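Local coordinates for nucleoprotein (Human coronavirus NL63, PDB 5N4K) that probably packages the positive-strand viral RNA genome into a helical ribonucleocapsid, this chain being its N-terminal RNA-binding domain, at residues P29-M33 and P53-G57; V46-L51 and P143-V147; I63-Q69 and K85-L91; Y90-G94 and V119-N125. All coordinates share one frame. Numbering follows the deposited sequence.

Contact 1 (P29-M33 and P53-G57); sequences PSFYM and PIGKG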
loop_
_atom_site.group_PDB
_atom_site.type_symbol
_atom_site.label_atom_id
_atom_site.label_comp_id
_atom_site.label_asym_id
_atom_site.label_seq_id
_atom_site.Cartn_x
_atom_site.Cartn_y
_atom_site.Cartn_z
ATOM N N PRO A 29 -2.435 -9.313 -4.517
ATOM C CA PRO A 29 -3.687 -8.867 -5.090
ATOM C C PRO A 29 -4.886 -9.267 -4.242
ATOM O O PRO A 29 -4.860 -10.226 -3.514
ATOM C CB PRO A 29 -3.768 -9.640 -6.449
ATOM C CG PRO A 29 -2.725 -10.599 -6.458
ATOM C CD PRO A 29 -1.955 -10.585 -5.170
ATOM N N SER A 30 -5.954 -8.508 -4.399
ATOM C CA SER A 30 -7.242 -8.770 -3.737
ATOM C C SER A 30 -7.989 -9.838 -4.491
ATOM O O SER A 30 -7.920 -9.933 -5.697
ATOM C CB SER A 30 -8.044 -7.485 -3.726
ATOM O OG SER A 30 -9.375 -7.609 -3.246
ATOM N N PHE A 31 -8.757 -10.610 -3.758
ATOM C CA PHE A 31 -9.694 -11.549 -4.383
ATOM C C PHE A 31 -10.769 -10.836 -5.161
ATOM O O PHE A 31 -11.468 -11.510 -5.998
ATOM C CB PHE A 31 -10.357 -12.443 -3.361
ATOM C CG PHE A 31 -9.473 -13.491 -2.777
ATOM C CD1 PHE A 31 -9.184 -14.612 -3.503
ATOM C CD2 PHE A 31 -8.938 -13.431 -1.506
ATOM C CE1 PHE A 31 -8.344 -15.591 -3.047
ATOM C CE2 PHE A 31 -8.090 -14.426 -1.012
ATOM C CZ PHE A 31 -7.772 -15.540 -1.807
ATOM N N TYR A 32 -11.026 -9.560 -4.913
ATOM C CA TYR A 32 -12.164 -8.860 -5.440
ATOM C C TYR A 32 -11.781 -7.652 -6.279
ATOM O O TYR A 32 -10.755 -7.043 -6.046
ATOM C CB TYR A 32 -13.117 -8.388 -4.310
ATOM C CG TYR A 32 -13.583 -9.519 -3.483
ATOM C CD1 TYR A 32 -14.623 -10.370 -3.925
ATOM C CD2 TYR A 32 -12.974 -9.855 -2.241
ATOM C CE1 TYR A 32 -15.001 -11.506 -3.227
ATOM C CE2 TYR A 32 -13.315 -10.975 -1.535
ATOM C CZ TYR A 32 -14.314 -11.794 -2.027
ATOM O OH TYR A 32 -14.787 -12.858 -1.353
ATOM N N MET A 33 -12.633 -7.293 -7.243
ATOM C CA MET A 33 -12.559 -6.003 -7.853
ATOM C C MET A 33 -12.636 -4.895 -6.821
ATOM O O MET A 33 -13.303 -5.057 -5.789
ATOM C CB MET A 33 -13.705 -5.833 -8.905
ATOM C CG MET A 33 -13.454 -6.680 -10.184
ATOM S SD MET A 33 -11.994 -6.260 -11.110
ATOM C CE MET A 33 -12.481 -4.682 -11.846
ATOM N N PRO A 53 -17.217 -8.402 1.501
ATOM C CA PRO A 53 -17.709 -9.208 0.357
ATOM C C PRO A 53 -18.092 -10.553 0.788
ATOM O O PRO A 53 -17.536 -11.175 1.655
ATOM C CB PRO A 53 -16.509 -9.286 -0.569
ATOM C CG PRO A 53 -15.705 -8.120 -0.242
ATOM C CD PRO A 53 -15.886 -7.836 1.256
ATOM N N ILE A 54 -19.113 -11.101 0.121
ATOM C CA ILE A 54 -19.618 -12.444 0.401
ATOM C C ILE A 54 -18.937 -13.551 -0.448
ATOM O O ILE A 54 -18.590 -13.270 -1.559
ATOM C CB ILE A 54 -21.171 -12.471 0.097
ATOM C CG1 ILE A 54 -21.936 -11.527 1.045
ATOM C CG2 ILE A 54 -21.751 -13.875 0.145
ATOM C CD1 ILE A 54 -23.314 -11.155 0.533
ATOM N N GLY A 55 -18.739 -14.719 0.129
ATOM C CA GLY A 55 -18.494 -15.999 -0.608
ATOM C C GLY A 55 -17.202 -16.754 -0.349
ATOM O O GLY A 55 -16.929 -17.725 -1.023
ATOM N N LYS A 56 -16.380 -16.333 0.651
ATOM C CA LYS A 56 -15.208 -17.091 1.052
ATOM C C LYS A 56 -15.170 -17.131 2.572
ATOM O O LYS A 56 -15.546 -16.171 3.199
ATOM C CB LYS A 56 -13.916 -16.481 0.539
ATOM C CG LYS A 56 -13.808 -16.226 -0.956
ATOM C CD LYS A 56 -12.455 -15.652 -1.400
ATOM C CE LYS A 56 -11.254 -16.359 -0.873
ATOM N NZ LYS A 56 -10.955 -17.588 -1.620
ATOM N N GLY A 57 -14.678 -18.231 3.040
ATOM C CA GLY A 57 -14.382 -18.364 4.481
ATOM C C GLY A 57 -15.541 -18.798 5.280
ATOM O O GLY A 57 -16.680 -18.810 4.818
HETATM O O HOH W 1 -16.292 -14.773 -2.722
#
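This is a loop-to-loop contact made by aromatic faces: residues 29-33, just ahead of strand 35-37, lie against residues 53-57, in the long loop between helix 43-46 and strand 63-73. No direct hydrogen bond joins the two segments. Lys56 folds its chain back so that its CE sits 3.5 Å from the centroid of the Phe31 ring, almost on the ring normal, while its NZ, 3.9 Å from that centroid, makes a cation-pi interaction over the same face. Tyr32 is used in a similar way by Pro53, whose CB lies 3.6 Å from the centroid of the phenol ring in a CH-pi contact. The Tyr32 hydroxyl bonds to that of Tyr90 and also to a water, 2.8 Å from Tyr32 OH and donating to Ile54 O at 3.0 Å. Within residues 29-33, Ser30 OG accepts from Tyr32 N at 3.1 Å. This is an ST turn, and it presents Phe31 and Tyr32, whose faces receive Lys56 and Pro53 beside the coronavirus N-terminal-domain sheet.

Contact 2 (V46-L51 and P143-V147); sequences VIPRNL and PELSV. With SO4 (sulfate ion), chain J; SO4 (sulfate ion), chain G.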
loop_
_atom_site.group_PDB
_atom_site.type_symbol
_atom_site.label_atom_id
_atom_site.label_comp_id
_atom_site.label_asym_id
_atom_site.label_seq_id
_atom_site.Cartn_x
_atom_site.Cartn_y
_atom_site.Cartn_z
ATOM N N VAL A 46 -17.536 6.689 4.598
ATOM C CA VAL A 46 -18.549 6.167 3.786
ATOM C C VAL A 46 -18.703 4.678 3.749
ATOM O O VAL A 46 -19.735 4.123 3.372
ATOM C CB VAL A 46 -18.611 6.749 2.350
ATOM C CG1 VAL A 46 -18.856 8.287 2.415
ATOM C CG2 VAL A 46 -17.427 6.382 1.557
ATOM N N ILE A 47 -17.629 3.942 4.066
ATOM C CA ILE A 47 -17.691 2.535 3.978
ATOM C C ILE A 47 -18.319 1.973 5.243
ATOM O O ILE A 47 -17.781 2.202 6.360
ATOM C CB ILE A 47 -16.238 1.955 3.823
ATOM C CG1 ILE A 47 -15.658 2.359 2.476
ATOM C CG2 ILE A 47 -16.205 0.450 4.101
ATOM C CD1 ILE A 47 -14.167 2.091 2.302
ATOM N N PRO A 48 -19.481 1.293 5.158
ATOM C CA PRO A 48 -20.148 0.770 6.386
ATOM C C PRO A 48 -19.263 -0.207 7.154
ATOM O O PRO A 48 -18.431 -0.916 6.586
ATOM C CB PRO A 48 -21.391 0.073 5.860
ATOM C CG PRO A 48 -21.628 0.783 4.554
ATOM C CD PRO A 48 -20.299 1.009 3.960
ATOM N N ARG A 49 -19.511 -0.282 8.495
ATOM C CA ARG A 49 -18.780 -1.118 9.412
ATOM C C ARG A 49 -18.724 -2.527 8.990
ATOM O O ARG A 49 -17.784 -3.249 9.377
ATOM C CB ARG A 49 -19.427 -1.028 10.797
ATOM C CG ARG A 49 -20.794 -1.737 10.912
ATOM C CD ARG A 49 -21.535 -1.658 12.197
ATOM N NE ARG A 49 -22.765 -2.382 12.052
ATOM C CZ ARG A 49 -22.920 -3.662 12.225
ATOM N NH1 ARG A 49 -21.944 -4.400 12.723
ATOM N NH2 ARG A 49 -24.082 -4.232 11.933
ATOM N N ASN A 50 -19.748 -3.039 8.260
ATOM C CA ASN A 50 -19.891 -4.413 7.980
ATOM C C ASN A 50 -19.874 -4.707 6.464
ATOM O O ASN A 50 -20.380 -5.750 6.035
ATOM C CB ASN A 50 -21.205 -4.990 8.564
ATOM C CG ASN A 50 -22.402 -4.179 8.117
ATOM O OD1 ASN A 50 -22.364 -3.058 7.680
ATOM N ND2 ASN A 50 -23.588 -4.818 8.409
ATOM N N LEU A 51 -19.149 -3.882 5.707
ATOM C CA LEU A 51 -19.077 -4.041 4.223
ATOM C C LEU A 51 -18.004 -5.060 3.926
ATOM O O LEU A 51 -16.880 -4.722 3.471
ATOM C CB LEU A 51 -18.843 -2.728 3.597
ATOM C CG LEU A 51 -19.020 -2.792 2.023
ATOM C CD1 LEU A 51 -20.506 -2.867 1.674
ATOM C CD2 LEU A 51 -18.408 -1.630 1.323
ATOM N N PRO A 143 -24.389 5.746 -1.476
ATOM C CA PRO A 143 -24.355 6.432 -2.778
ATOM C C PRO A 143 -22.956 6.737 -3.278
ATOM O O PRO A 143 -22.708 6.799 -4.485
ATOM C CB PRO A 143 -25.128 7.708 -2.483
ATOM C CG PRO A 143 -25.993 7.407 -1.404
ATOM C CD PRO A 143 -25.250 6.448 -0.494
ATOM N N GLU A 144 -22.000 6.895 -2.366
ATOM C CA GLU A 144 -20.611 7.266 -2.749
ATOM C C GLU A 144 -19.740 6.105 -3.190
ATOM O O GLU A 144 -18.631 6.363 -3.626
ATOM C CB GLU A 144 -19.959 7.916 -1.544
ATOM C CG GLU A 144 -20.635 9.154 -0.983
ATOM C CD GLU A 144 -21.761 8.879 0.017
ATOM O OE1 GLU A 144 -22.174 7.690 0.300
ATOM O OE2 GLU A 144 -22.274 9.963 0.459
ATOM N N LEU A 145 -20.224 4.896 -3.105
ATOM C CA LEU A 145 -19.492 3.700 -3.461
ATOM C C LEU A 145 -20.096 2.982 -4.711
ATOM O O LEU A 145 -21.317 2.869 -4.819
ATOM C CB LEU A 145 -19.464 2.654 -2.315
ATOM C CG LEU A 145 -18.732 3.132 -1.077
ATOM C CD1 LEU A 145 -18.759 1.970 -0.093
ATOM C CD2 LEU A 145 -17.297 3.467 -1.373
ATOM N N SER A 146 -19.220 2.575 -5.615
ATOM C CA SER A 146 -19.656 1.744 -6.766
ATOM C C SER A 146 -18.628 0.735 -7.128
ATOM O O SER A 146 -17.430 0.909 -6.856
ATOM C CB SER A 146 -19.936 2.697 -7.960
ATOM O OG SER A 146 -18.804 3.342 -8.407
ATOM N N VAL A 147 -19.064 -0.373 -7.669
ATOM C CA VAL A 147 -18.113 -1.381 -8.067
ATOM C C VAL A 147 -17.435 -0.962 -9.361
ATOM O O VAL A 147 -18.076 -0.422 -10.297
ATOM C CB VAL A 147 -18.747 -2.742 -8.257
ATOM C CG1 VAL A 147 -17.713 -3.723 -8.763
ATOM C CG2 VAL A 147 -19.437 -3.217 -7.011
HETATM S S SO4 J . -24.041 -7.496 10.416
HETATM O O1 SO4 J . -24.602 -6.529 9.467
HETATM O O2 SO4 J . -25.130 -8.401 10.824
HETATM O O3 SO4 J . -23.422 -6.883 11.627
HETATM O O4 SO4 J . -22.892 -8.058 9.903
HETATM S S SO4 G . -24.222 1.181 10.913
HETATM O O1 SO4 G . -25.407 2.029 11.113
HETATM O O2 SO4 G . -24.502 -0.298 11.126
HETATM O O3 SO4 G . -23.573 1.270 9.529
HETATM O O4 SO4 G . -23.158 1.797 11.661
#
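Leu145 is the bump here, and the hollow that takes it is built by the chain leaving helix 43-46. Its CB points at residues 46-51, and both methyls at its tip lie against Ile47. Leu145 CD1 lies 4.0 Å from Ile47 CG1, 3.9 Å from Leu51 CD2 and, more loosely, 4.4 Å from Pro48 CD; Leu145 CD2 also meets Val46 CG2 at 4.1 Å. The hollow owes its shape to a type I beta turn from Pro48 to Leu51, closed by Leu51 N bonding to Pro48 O at 3.2 Å, which folds the chain back so that Leu51 lines the same pocket as Ile47. A second, shallower fit lies beside it, where Val46 CG1 packs 3.8 Å from Glu144 CD, touching the carboxylate carbon of a side chain whose OE2 forms a salt bridge with Lys41. Leu145 also touches Val37 of the neighbouring strand, while Ile47 rests on Val109 and Val111 of strand 108-112, so the 46-51 loop packs against both outermost strands of the sheet. At the exposed tip of the turn, Arg49 NE donates to O2 of the chain G sulfate at 2.9 Å and Arg49 NH2 to O3 of the chain J sulfate at 2.7 Å. With no hydrogen bond between the segments, the contact is held by apolar packing, while Arg49, clear of it, binds two sulfates that probably came from the crystallisation liquor.

Contact 3 (I63-Q69 and K85-L91); sequences IGYWNVQ and KVHFYYL. With SO4 (sulfate ion), chain F.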
loop_
_atom_site.group_PDB
_atom_site.type_symbol
_atom_site.label_atom_id
_atom_site.label_comp_id
_atom_site.label_asym_id
_atom_site.label_seq_id
_atom_site.Cartn_x
_atom_site.Cartn_y
_atom_site.Cartn_z
ATOM N N ILE A 63 -14.239 -10.724 7.962
ATOM C CA ILE A 63 -13.587 -9.606 8.644
ATOM C C ILE A 63 -12.321 -9.224 7.819
ATOM O O ILE A 63 -11.626 -10.110 7.318
ATOM C CB ILE A 63 -13.240 -10.017 10.103
ATOM C CG1 ILE A 63 -12.567 -8.858 10.829
ATOM C CG2 ILE A 63 -12.436 -11.303 10.160
ATOM C CD1 ILE A 63 -12.639 -9.074 12.352
ATOM N N GLY A 64 -12.028 -7.927 7.768
ATOM C CA GLY A 64 -10.828 -7.508 7.083
ATOM C C GLY A 64 -10.824 -6.031 6.940
ATOM O O GLY A 64 -11.294 -5.275 7.783
ATOM N N TYR A 65 -10.207 -5.587 5.824
ATOM C CA TYR A 65 -10.063 -4.148 5.586
ATOM C C TYR A 65 -10.141 -3.793 4.104
ATOM O O TYR A 65 -9.848 -4.639 3.251
ATOM C CB TYR A 65 -8.697 -3.562 6.188
ATOM C CG TYR A 65 -7.464 -4.266 5.620
ATOM C CD1 TYR A 65 -6.997 -5.470 6.114
ATOM C CD2 TYR A 65 -6.778 -3.726 4.524
ATOM C CE1 TYR A 65 -5.855 -6.109 5.593
ATOM C CE2 TYR A 65 -5.673 -4.338 4.012
ATOM C CZ TYR A 65 -5.228 -5.519 4.516
ATOM O OH TYR A 65 -4.167 -6.158 3.910
ATOM N N TRP A 66 -10.515 -2.541 3.883
ATOM C CA TRP A 66 -10.414 -1.879 2.563
ATOM C C TRP A 66 -9.207 -0.972 2.582
ATOM O O TRP A 66 -9.065 -0.173 3.454
ATOM C CB TRP A 66 -11.678 -1.140 2.248
ATOM C CG TRP A 66 -12.878 -1.978 2.037
ATOM C CD1 TRP A 66 -13.763 -2.403 2.996
ATOM C CD2 TRP A 66 -13.347 -2.556 0.807
ATOM N NE1 TRP A 66 -14.729 -3.150 2.459
ATOM C CE2 TRP A 66 -14.505 -3.290 1.112
ATOM C CE3 TRP A 66 -12.869 -2.556 -0.486
ATOM C CZ2 TRP A 66 -15.217 -3.978 0.122
ATOM C CZ3 TRP A 66 -13.563 -3.256 -1.488
ATOM C CH2 TRP A 66 -14.695 -3.952 -1.170
ATOM N N ASN A 67 -8.344 -1.136 1.597
ATOM C CA ASN A 67 -7.090 -0.360 1.487
ATOM C C ASN A 67 -7.289 0.724 0.384
ATOM O O ASN A 67 -7.613 0.373 -0.753
ATOM C CB ASN A 67 -5.933 -1.287 1.084
ATOM C CG ASN A 67 -4.610 -0.707 1.375
ATOM O OD1 ASN A 67 -4.431 -0.071 2.384
ATOM N ND2 ASN A 67 -3.681 -0.956 0.475
ATOM N N VAL A 68 -7.109 1.939 0.754
ATOM C CA VAL A 68 -7.262 3.056 -0.182
ATOM C C VAL A 68 -6.093 3.192 -1.108
ATOM O O VAL A 68 -4.934 3.206 -0.645
ATOM C CB VAL A 68 -7.535 4.329 0.610
ATOM C CG1 VAL A 68 -7.589 5.584 -0.288
ATOM C CG2 VAL A 68 -8.744 4.288 1.497
ATOM N N GLN A 69 -6.406 3.358 -2.381
ATOM C CA GLN A 69 -5.456 3.671 -3.483
ATOM C C GLN A 69 -5.789 5.119 -3.955
ATOM O O GLN A 69 -6.872 5.330 -4.512
ATOM C CB GLN A 69 -5.707 2.659 -4.608
ATOM C CG GLN A 69 -4.848 2.811 -5.902
ATOM C CD GLN A 69 -5.364 2.163 -7.148
ATOM O OE1 GLN A 69 -6.214 1.258 -7.150
ATOM N NE2 GLN A 69 -4.802 2.594 -8.282
ATOM N N LYS A 85 -9.716 4.436 -5.317
ATOM C CA LYS A 85 -10.209 3.097 -5.289
ATOM C C LYS A 85 -9.898 2.474 -3.914
ATOM O O LYS A 85 -9.015 2.907 -3.204
ATOM C CB LYS A 85 -9.618 2.229 -6.388
ATOM C CG LYS A 85 -10.239 2.517 -7.766
ATOM C CD LYS A 85 -9.509 1.739 -8.851
ATOM C CE LYS A 85 -10.112 2.173 -10.164
ATOM N NZ LYS A 85 -9.358 1.597 -11.324
ATOM N N VAL A 86 -10.724 1.507 -3.543
ATOM C CA VAL A 86 -10.468 0.697 -2.352
ATOM C C VAL A 86 -10.485 -0.771 -2.715
ATOM O O VAL A 86 -11.357 -1.232 -3.473
ATOM C CB VAL A 86 -11.470 1.017 -1.205
ATOM C CG1 VAL A 86 -11.211 2.386 -0.614
ATOM C CG2 VAL A 86 -12.938 0.891 -1.643
ATOM N N HIS A 87 -9.556 -1.534 -2.147
ATOM C CA HIS A 87 -9.491 -2.985 -2.386
ATOM C C HIS A 87 -9.618 -3.732 -1.065
ATOM O O HIS A 87 -8.993 -3.329 -0.060
ATOM C CB HIS A 87 -8.135 -3.348 -3.024
ATOM C CG HIS A 87 -7.833 -2.678 -4.320
ATOM N ND1 HIS A 87 -7.982 -3.332 -5.501
ATOM C CD2 HIS A 87 -7.371 -1.469 -4.570
ATOM C CE1 HIS A 87 -7.689 -2.504 -6.481
ATOM N NE2 HIS A 87 -7.293 -1.371 -5.957
ATOM N N PHE A 88 -10.382 -4.830 -1.073
ATOM C CA PHE A 88 -10.663 -5.535 0.170
ATOM C C PHE A 88 -9.690 -6.675 0.361
ATOM O O PHE A 88 -9.388 -7.459 -0.580
ATOM C CB PHE A 88 -12.074 -6.160 0.102
ATOM C CG PHE A 88 -12.339 -7.033 1.303
ATOM C CD1 PHE A 88 -12.735 -6.442 2.490
ATOM C CD2 PHE A 88 -12.151 -8.386 1.259
ATOM C CE1 PHE A 88 -12.913 -7.201 3.637
ATOM C CE2 PHE A 88 -12.315 -9.173 2.400
ATOM C CZ PHE A 88 -12.678 -8.561 3.569
ATOM N N TYR A 89 -9.267 -6.863 1.597
ATOM C CA TYR A 89 -8.440 -7.976 2.008
ATOM C C TYR A 89 -8.942 -8.491 3.346
ATOM O O TYR A 89 -9.263 -7.757 4.248
ATOM C CB TYR A 89 -6.988 -7.518 2.172
ATOM C CG TYR A 89 -6.383 -6.967 0.916
ATOM C CD1 TYR A 89 -6.473 -5.618 0.623
ATOM C CD2 TYR A 89 -5.698 -7.824 0.052
ATOM C CE1 TYR A 89 -5.909 -5.108 -0.575
ATOM C CE2 TYR A 89 -5.181 -7.293 -1.105
ATOM C CZ TYR A 89 -5.322 -6.018 -1.357
ATOM O OH TYR A 89 -4.728 -5.457 -2.563
ATOM N N TYR A 90 -8.966 -9.820 3.482
ATOM C CA TYR A 90 -9.305 -10.457 4.755
ATOM C C TYR A 90 -8.261 -10.140 5.802
ATOM O O TYR A 90 -7.078 -10.001 5.504
ATOM C CB TYR A 90 -9.459 -11.988 4.519
ATOM C CG TYR A 90 -10.668 -12.325 3.623
ATOM C CD1 TYR A 90 -11.942 -12.431 4.187
ATOM C CD2 TYR A 90 -10.535 -12.597 2.291
ATOM C CE1 TYR A 90 -13.060 -12.684 3.407
ATOM C CE2 TYR A 90 -11.591 -12.855 1.485
ATOM C CZ TYR A 90 -12.846 -12.886 2.055
ATOM O OH TYR A 90 -13.950 -13.135 1.241
ATOM N N LEU A 91 -8.685 -10.177 7.032
ATOM C CA LEU A 91 -7.792 -9.942 8.159
ATOM C C LEU A 91 -6.624 -10.933 8.118
ATOM O O LEU A 91 -6.798 -12.115 7.941
ATOM C CB LEU A 91 -8.573 -10.061 9.496
ATOM C CG LEU A 91 -7.766 -9.739 10.752
ATOM C CD1 LEU A 91 -7.299 -8.327 10.828
ATOM C CD2 LEU A 91 -8.718 -10.006 11.926
HETATM S S SO4 F . -6.074 2.866 -11.918
HETATM O O1 SO4 F . -6.061 4.339 -12.028
HETATM O O2 SO4 F . -6.932 2.386 -10.822
HETATM O O3 SO4 F . -4.722 2.542 -11.462
HETATM O O4 SO4 F . -6.533 2.154 -13.145
HETATM O O HOH W 2 -4.329 -2.309 -2.104
#
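Trp66 lays its six-membered ring over Phe88 CB, which sits 3.5 Å from the ring centroid and only 6° off its normal; the Phe88 ring then turns an edge toward the face of the indole five-membered ring, centroids 5.3 Å apart. Val68 and Val86 extend this apolar face, Val68 CG2 lying 3.8 Å from Val86 CG1. On the opposite face of the sheet, the Tyr65 and Tyr89 rings lie near parallel but slid apart, with 5.5 Å between centroids, and Tyr89 CB tucks over the Tyr65 ring. The backbones are zipped by reciprocal pairs such as Tyr65 N to Tyr89 O and Tyr89 N to Tyr65 O, both 2.8 Å. Gly64 approaches Tyr90 to 4.0 Å between CA atoms, where a CB would run into Tyr89 O. Farther along the tyrosine face, His87 NE2 donates to Gln69 OE1 at 3.1 Å, and Lys85 NZ holds sulfate O2 at 2.6 Å, an ion also bound by Gln69 NE2 and Arg71. The pairing is that of an antiparallel beta hairpin, strands 63-73 and 80-90, at the centre of the sheet; the basic hairpin of this fold is generally linked to RNA binding, consistent with the captured sulfate.

Contact 4 (Y90-G94 and V119-N125); sequences YLGTG and VNTSLGN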
loop_
_atom_site.group_PDB
_atom_site.type_symbol
_atom_site.label_atom_id
_atom_site.label_comp_id
_atom_site.label_asym_id
_atom_site.label_seq_id
_atom_site.Cartn_x
_atom_site.Cartn_y
_atom_site.Cartn_z
ATOM N N TYR A 90 -8.966 -9.820 3.482
ATOM C CA TYR A 90 -9.305 -10.457 4.755
ATOM C C TYR A 90 -8.261 -10.140 5.802
ATOM O O TYR A 90 -7.078 -10.001 5.504
ATOM C CB TYR A 90 -9.459 -11.988 4.519
ATOM C CG TYR A 90 -10.668 -12.325 3.623
ATOM C CD1 TYR A 90 -11.942 -12.431 4.187
ATOM C CD2 TYR A 90 -10.535 -12.597 2.291
ATOM C CE1 TYR A 90 -13.060 -12.684 3.407
ATOM C CE2 TYR A 90 -11.591 -12.855 1.485
ATOM C CZ TYR A 90 -12.846 -12.886 2.055
ATOM O OH TYR A 90 -13.950 -13.135 1.241
ATOM N N LEU A 91 -8.685 -10.177 7.032
ATOM C CA LEU A 91 -7.792 -9.942 8.159
ATOM C C LEU A 91 -6.624 -10.933 8.118
ATOM O O LEU A 91 -6.798 -12.115 7.941
ATOM C CB LEU A 91 -8.573 -10.061 9.496
ATOM C CG LEU A 91 -7.766 -9.739 10.752
ATOM C CD1 LEU A 91 -7.299 -8.327 10.828
ATOM C CD2 LEU A 91 -8.718 -10.006 11.926
ATOM N N GLY A 92 -5.403 -10.397 8.281
ATOM C CA GLY A 92 -4.191 -11.222 8.215
ATOM C C GLY A 92 -3.751 -11.602 6.863
ATOM O O GLY A 92 -2.862 -12.483 6.733
ATOM N N THR A 93 -4.254 -10.903 5.833
ATOM C CA THR A 93 -3.844 -11.078 4.450
ATOM C C THR A 93 -3.602 -9.716 3.855
ATOM O O THR A 93 -3.868 -8.726 4.483
ATOM C CB THR A 93 -4.878 -11.852 3.639
ATOM O OG1 THR A 93 -5.966 -10.964 3.268
ATOM C CG2 THR A 93 -5.456 -13.090 4.426
ATOM N N GLY A 94 -3.099 -9.723 2.614
ATOM C CA GLY A 94 -2.934 -8.461 1.852
ATOM C C GLY A 94 -1.722 -7.661 2.251
ATOM O O GLY A 94 -0.838 -8.151 2.969
ATOM N N VAL A 119 -9.246 -12.544 14.629
ATOM C CA VAL A 119 -8.022 -13.237 14.427
ATOM C C VAL A 119 -7.728 -13.386 12.948
ATOM O O VAL A 119 -8.664 -13.386 12.112
ATOM C CB VAL A 119 -7.921 -14.579 15.097
ATOM C CG1 VAL A 119 -8.163 -14.450 16.581
ATOM C CG2 VAL A 119 -8.828 -15.569 14.492
ATOM N N ASN A 120 -6.475 -13.598 12.623
ATOM C CA ASN A 120 -6.046 -13.716 11.244
ATOM C C ASN A 120 -6.820 -14.859 10.615
ATOM O O ASN A 120 -6.976 -15.970 11.164
ATOM C CB ASN A 120 -4.566 -13.972 11.101
ATOM C CG ASN A 120 -3.770 -12.775 11.450
ATOM O OD1 ASN A 120 -4.244 -11.674 11.422
ATOM N ND2 ASN A 120 -2.483 -12.985 11.721
ATOM N N THR A 121 -7.291 -14.631 9.406
ATOM C CA THR A 121 -8.010 -15.657 8.653
ATOM C C THR A 121 -7.041 -16.599 7.906
ATOM O O THR A 121 -5.858 -16.371 7.844
ATOM C CB THR A 121 -8.974 -15.033 7.606
ATOM O OG1 THR A 121 -8.194 -14.511 6.485
ATOM C CG2 THR A 121 -9.813 -13.936 8.164
ATOM N N SER A 122 -7.647 -17.662 7.372
ATOM C CA SER A 122 -6.886 -18.750 6.703
ATOM C C SER A 122 -6.827 -18.582 5.203
ATOM O O SER A 122 -6.363 -19.468 4.490
ATOM C CB SER A 122 -7.544 -20.110 7.057
ATOM O OG SER A 122 -8.793 -20.235 6.427
ATOM N N LEU A 123 -7.340 -17.464 4.682
ATOM C CA LEU A 123 -7.705 -17.308 3.283
ATOM C C LEU A 123 -6.600 -16.914 2.362
ATOM O O LEU A 123 -6.797 -17.070 1.143
ATOM C CB LEU A 123 -8.908 -16.367 3.159
ATOM C CG LEU A 123 -10.135 -16.920 3.894
ATOM C CD1 LEU A 123 -11.260 -15.957 3.869
ATOM C CD2 LEU A 123 -10.643 -18.186 3.204
ATOM N N GLY A 124 -5.488 -16.404 2.866
ATOM C CA GLY A 124 -4.427 -15.977 2.007
ATOM C C GLY A 124 -4.833 -14.878 1.073
ATOM O O GLY A 124 -5.715 -14.103 1.272
ATOM N N ASN A 125 -4.116 -14.886 -0.076
ATOM C CA ASN A 125 -4.278 -13.939 -1.116
ATOM C C ASN A 125 -4.602 -14.567 -2.477
ATOM O O ASN A 125 -4.306 -15.782 -2.663
ATOM C CB ASN A 125 -2.964 -13.111 -1.304
ATOM C CG ASN A 125 -2.519 -12.481 -0.001
ATOM O OD1 ASN A 125 -3.216 -11.611 0.507
ATOM N ND2 ASN A 125 -1.499 -12.998 0.587
HETATM O O HOH W 3 -7.379 -11.354 0.993
HETATM O O HOH W 4 -0.442 -11.229 2.798
#
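Tyr90, the last residue of strand 80-90, offers a ring face to Leu123, whose CD1 stands 3.5 Å from the ring centroid and 7° off the normal. Tyr90 CB also touches Thr121 OG1 at 3.4 Å, while the Tyr90 hydroxyl bonds with that of Tyr32. Leu91 follows with the main polar link: its carbonyl O accepts from Thr121 N at 3.0 Å and from Thr121 OG1 at 3.1 Å. The Leu91 side chain turns to the start of the partner loop, CD2 coming 3.4 Å from Val119 O. From Tyr90 to Thr93 the chain makes a type II beta turn, closed by Thr93 N bonding to Tyr90 O at 3.0 Å, and this turn carries the chain off the central hairpin into the loop that precedes strand 108-112. Gly92 has the positive phi favoured at this position of the turn; its CA lies 3.2 Å from Asn120 OD1, and a CB would collide with Asn120 CG. Thr93 seals the turn a second time through OG1, 2.7 Å from Tyr90 O, and presses CG2 to within 3.3 Å of Gly124 O, while a water donates to both Thr93 OG1 and Gly124 O. At Gly94, the backbone N donates to Asn125 OD1 at 2.8 Å, and a second water joins Gly94 O to Asn125 ND2.

Overall arrangement
The centre of contact 3 lies about 2 Å from the centre of the chain, and the other three contacts touch it. Contact 4 grows directly from it, sharing Tyr90 and Leu91, and Tyr65 OH comes 2.6 Å from Thr93 O. Contact 1 meets both through the tyrosine pair, Tyr32 OH to Tyr90 OH at 2.7 Å, and Phe31 packs on Gly124 and Asn125. Contact 2 joins contact 3 through Leu51 O and Trp66 NE1, 2.9 Å apart. Contacts 2 and 4 lie on opposite sides of the chain's centre, about 21 Å between centres. All four fall within the predicted RNA-binding region, and separate sulfates sit at contacts 2 and 3.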